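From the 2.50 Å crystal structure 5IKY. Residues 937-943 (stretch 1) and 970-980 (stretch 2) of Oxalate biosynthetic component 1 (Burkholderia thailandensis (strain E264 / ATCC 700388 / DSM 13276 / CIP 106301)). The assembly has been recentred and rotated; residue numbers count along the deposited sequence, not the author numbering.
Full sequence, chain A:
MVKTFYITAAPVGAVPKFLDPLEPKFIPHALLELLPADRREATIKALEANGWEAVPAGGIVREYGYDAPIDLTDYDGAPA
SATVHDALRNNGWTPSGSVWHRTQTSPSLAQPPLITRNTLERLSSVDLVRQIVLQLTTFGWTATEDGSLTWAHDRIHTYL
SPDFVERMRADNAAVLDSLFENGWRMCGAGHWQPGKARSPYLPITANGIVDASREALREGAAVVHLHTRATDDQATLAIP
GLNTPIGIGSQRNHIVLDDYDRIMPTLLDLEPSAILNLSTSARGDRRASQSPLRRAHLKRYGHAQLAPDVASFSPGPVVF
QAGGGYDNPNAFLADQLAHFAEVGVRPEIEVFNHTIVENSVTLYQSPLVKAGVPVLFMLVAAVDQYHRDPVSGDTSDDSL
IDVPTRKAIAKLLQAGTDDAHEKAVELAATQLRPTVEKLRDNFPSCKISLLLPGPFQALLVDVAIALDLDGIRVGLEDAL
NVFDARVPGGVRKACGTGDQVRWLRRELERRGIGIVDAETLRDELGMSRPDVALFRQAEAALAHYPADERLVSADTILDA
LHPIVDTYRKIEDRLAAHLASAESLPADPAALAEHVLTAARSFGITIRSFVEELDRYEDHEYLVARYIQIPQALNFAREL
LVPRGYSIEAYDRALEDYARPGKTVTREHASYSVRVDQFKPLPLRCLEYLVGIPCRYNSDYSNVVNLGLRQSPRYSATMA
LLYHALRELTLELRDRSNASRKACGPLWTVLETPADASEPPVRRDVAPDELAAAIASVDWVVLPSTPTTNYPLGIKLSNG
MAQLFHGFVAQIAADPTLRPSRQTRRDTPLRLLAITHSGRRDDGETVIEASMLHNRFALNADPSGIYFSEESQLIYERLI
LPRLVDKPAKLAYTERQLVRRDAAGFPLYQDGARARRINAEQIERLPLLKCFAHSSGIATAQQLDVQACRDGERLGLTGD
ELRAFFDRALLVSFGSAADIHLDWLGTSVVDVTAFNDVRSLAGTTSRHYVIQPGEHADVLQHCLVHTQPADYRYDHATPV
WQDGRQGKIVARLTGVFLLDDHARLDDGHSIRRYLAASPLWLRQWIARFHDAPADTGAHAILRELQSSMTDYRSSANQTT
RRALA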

# COMPACT_ATOMS: atom_id res chain seq x y z
N GLY A 937 -1.17 -12.45 -24.95
CA GLY A 937 -2.02 -13.41 -25.63
C GLY A 937 -3.43 -12.90 -25.88
O GLY A 937 -4.02 -13.17 -26.93
N ILE A 938 -3.96 -12.14 -24.93
CA ILE A 938 -5.30 -11.59 -25.06
C ILE A 938 -5.35 -10.56 -26.19
O ILE A 938 -6.39 -10.36 -26.82
CB ILE A 938 -5.79 -10.96 -23.73
CG1 ILE A 938 -7.25 -10.52 -23.84
CG2 ILE A 938 -4.90 -9.79 -23.32
CD1 ILE A 938 -8.19 -11.64 -24.24
N ALA A 939 -4.22 -9.91 -26.45
CA ALA A 939 -4.13 -8.93 -27.53
C ALA A 939 -4.14 -9.62 -28.89
O ALA A 939 -4.85 -9.20 -29.81
CB ALA A 939 -2.88 -8.08 -27.38
N THR A 940 -3.34 -10.68 -29.01
CA THR A 940 -3.26 -11.45 -30.24
C THR A 940 -4.63 -12.04 -30.58
O THR A 940 -5.03 -12.09 -31.74
CB THR A 940 -2.22 -12.59 -30.13
OG1 THR A 940 -0.92 -12.03 -29.90
CG2 THR A 940 -2.19 -13.43 -31.40
N ALA A 941 -5.35 -12.47 -29.55
CA ALA A 941 -6.67 -13.06 -29.71
C ALA A 941 -7.68 -12.08 -30.31
O ALA A 941 -8.38 -12.40 -31.26
CB ALA A 941 -7.18 -13.58 -28.38
N GLN A 942 -7.74 -10.88 -29.74
CA GLN A 942 -8.68 -9.87 -30.21
C GLN A 942 -8.33 -9.39 -31.62
O GLN A 942 -9.19 -8.89 -32.34
CB GLN A 942 -8.72 -8.68 -29.24
CG GLN A 942 -9.74 -8.83 -28.13
CD GLN A 942 -9.58 -7.79 -27.05
OE1 GLN A 942 -10.56 -7.20 -26.59
NE2 GLN A 942 -8.34 -7.56 -26.63
N GLN A 943 -7.06 -9.54 -32.00
CA GLN A 943 -6.65 -9.20 -33.35
C GLN A 943 -7.12 -10.27 -34.34
O GLN A 943 -7.27 -10.00 -35.53
CB GLN A 943 -5.13 -9.03 -33.43
CG GLN A 943 -4.64 -7.71 -32.86
CD GLN A 943 -3.13 -7.64 -32.73
OE1 GLN A 943 -2.43 -7.34 -33.69
NE2 GLN A 943 -2.63 -7.92 -31.53
N LEU A 970 -14.02 -19.85 -27.15
CA LEU A 970 -13.91 -19.48 -25.74
C LEU A 970 -12.49 -19.05 -25.39
O LEU A 970 -11.53 -19.53 -25.99
CB LEU A 970 -14.34 -20.66 -24.86
CG LEU A 970 -14.31 -20.45 -23.35
CD1 LEU A 970 -15.60 -19.80 -22.86
CD2 LEU A 970 -14.05 -21.77 -22.65
N LEU A 971 -12.36 -18.15 -24.43
CA LEU A 971 -11.06 -17.62 -24.05
C LEU A 971 -10.84 -17.56 -22.54
O LEU A 971 -11.65 -17.00 -21.81
CB LEU A 971 -10.87 -16.22 -24.64
CG LEU A 971 -9.72 -16.04 -25.63
CD1 LEU A 971 -9.74 -14.62 -26.17
CD2 LEU A 971 -8.39 -16.34 -24.96
N VAL A 972 -9.74 -18.15 -22.09
CA VAL A 972 -9.33 -18.03 -20.69
C VAL A 972 -7.96 -17.37 -20.62
O VAL A 972 -6.96 -17.95 -21.07
CB VAL A 972 -9.29 -19.40 -19.99
CG1 VAL A 972 -8.82 -19.23 -18.55
CG2 VAL A 972 -10.65 -20.08 -20.04
N SER A 973 -7.91 -16.17 -20.07
CA SER A 973 -6.68 -15.39 -20.05
C SER A 973 -6.12 -15.24 -18.65
O SER A 973 -6.80 -14.75 -17.74
CB SER A 973 -6.92 -14.00 -20.67
OG SER A 973 -5.73 -13.25 -20.73
N PHE A 974 -4.87 -15.66 -18.47
CA PHE A 974 -4.16 -15.46 -17.21
C PHE A 974 -3.14 -14.33 -17.36
O PHE A 974 -2.19 -14.44 -18.14
CB PHE A 974 -3.47 -16.75 -16.76
CG PHE A 974 -4.42 -17.84 -16.36
CD1 PHE A 974 -4.83 -18.79 -17.29
CD2 PHE A 974 -4.89 -17.92 -15.06
CE1 PHE A 974 -5.71 -19.79 -16.92
CE2 PHE A 974 -5.77 -18.92 -14.69
CZ PHE A 974 -6.18 -19.86 -15.62
N GLY A 975 -3.35 -13.26 -16.61
CA GLY A 975 -2.50 -12.09 -16.72
C GLY A 975 -2.70 -11.38 -18.04
O GLY A 975 -1.81 -11.39 -18.90
N SER A 976 -3.86 -10.77 -18.22
CA SER A 976 -4.15 -10.02 -19.43
C SER A 976 -3.36 -8.71 -19.46
O SER A 976 -3.59 -7.82 -18.65
CB SER A 976 -5.65 -9.73 -19.54
OG SER A 976 -6.40 -10.93 -19.57
N ALA A 977 -2.42 -8.62 -20.40
CA ALA A 977 -1.53 -7.47 -20.49
C ALA A 977 -2.03 -6.44 -21.49
O ALA A 977 -1.31 -5.50 -21.85
CB ALA A 977 -0.13 -7.93 -20.86
N ALA A 978 -3.27 -6.61 -21.94
CA ALA A 978 -3.89 -5.68 -22.87
C ALA A 978 -5.36 -5.51 -22.52
O ALA A 978 -5.97 -6.41 -21.93
CB ALA A 978 -3.73 -6.17 -24.31
N ASP A 979 -5.93 -4.37 -22.88
CA ASP A 979 -7.33 -4.09 -22.60
C ASP A 979 -8.25 -5.03 -23.37
O ASP A 979 -8.00 -5.36 -24.52
CB ASP A 979 -7.68 -2.64 -22.93
CG ASP A 979 -7.15 -1.66 -21.90
OD1 ASP A 979 -6.92 -2.08 -20.75
OD2 ASP A 979 -6.99 -0.47 -22.25
N ILE A 980 -9.33 -5.45 -22.71
CA ILE A 980 -10.37 -6.22 -23.38
C ILE A 980 -11.47 -5.27 -23.83
O ILE A 980 -12.22 -4.73 -23.01
CB ILE A 980 -10.97 -7.30 -22.46
CG1 ILE A 980 -9.88 -8.28 -22.01
CG2 ILE A 980 -12.08 -8.04 -23.19
CD1 ILE A 980 -10.39 -9.36 -21.09

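A branched side chain on a helix can fill a hollow walled by several neighbouring residues, and this pair of segments from Oxalate biosynthetic component 1 illustrates the principle well. Helix 937-943 runs nearly antiparallel to strand 970-973, at 159° between their directions, with the axes 9.6 Å apart at closest approach. The chain turns a corner at Phe974 and Gly975, and what follows comes closer to the helix: the CA atoms of Ala939 and Ala978 lie 5.7 Å apart.

Into the hollow lined by Leu971, Ser973, Ser976, Ala978 and Ile980 goes Ile938, the residue most covered by the opposing stretch. Its branches reach different parts of the wall. CD1 of Ile938 meets CD1 of Leu971 at 3.9 Å, its CG1 lies 3.9 Å from CG1 of Ile980, and its CG2 sits 3.9 Å from both CB of Ser976 and CB of Ala978. Ser973 also borders the hollow, its OG 3.8 Å from CB of Ile938; this hydroxyl donates a hydrogen bond to OG of Ser976 (2.7 Å), which links the two sides of the corner beside the isoleucine.

Small side chains permit close approach around this central bump. The methyl groups of Ala939 and Ala978 touch, CB to CB, at 3.7 Å, while one turn along from Ile938 the CB of Ala941 packs 3.5 Å from CD1 of Leu971. The leucine tip thus contacts two helix residues.

Polar chemistry completes the fit. Gln942 extends over the loop, and its NE2 donates a nearly linear hydrogen bond to the backbone O of Asp979 (3.1 Å, 174°). Because the acceptor belongs to the main chain, this bond fastens the loop itself, whereas the Asp979 side chain leaves its backbone pointing away from the helix.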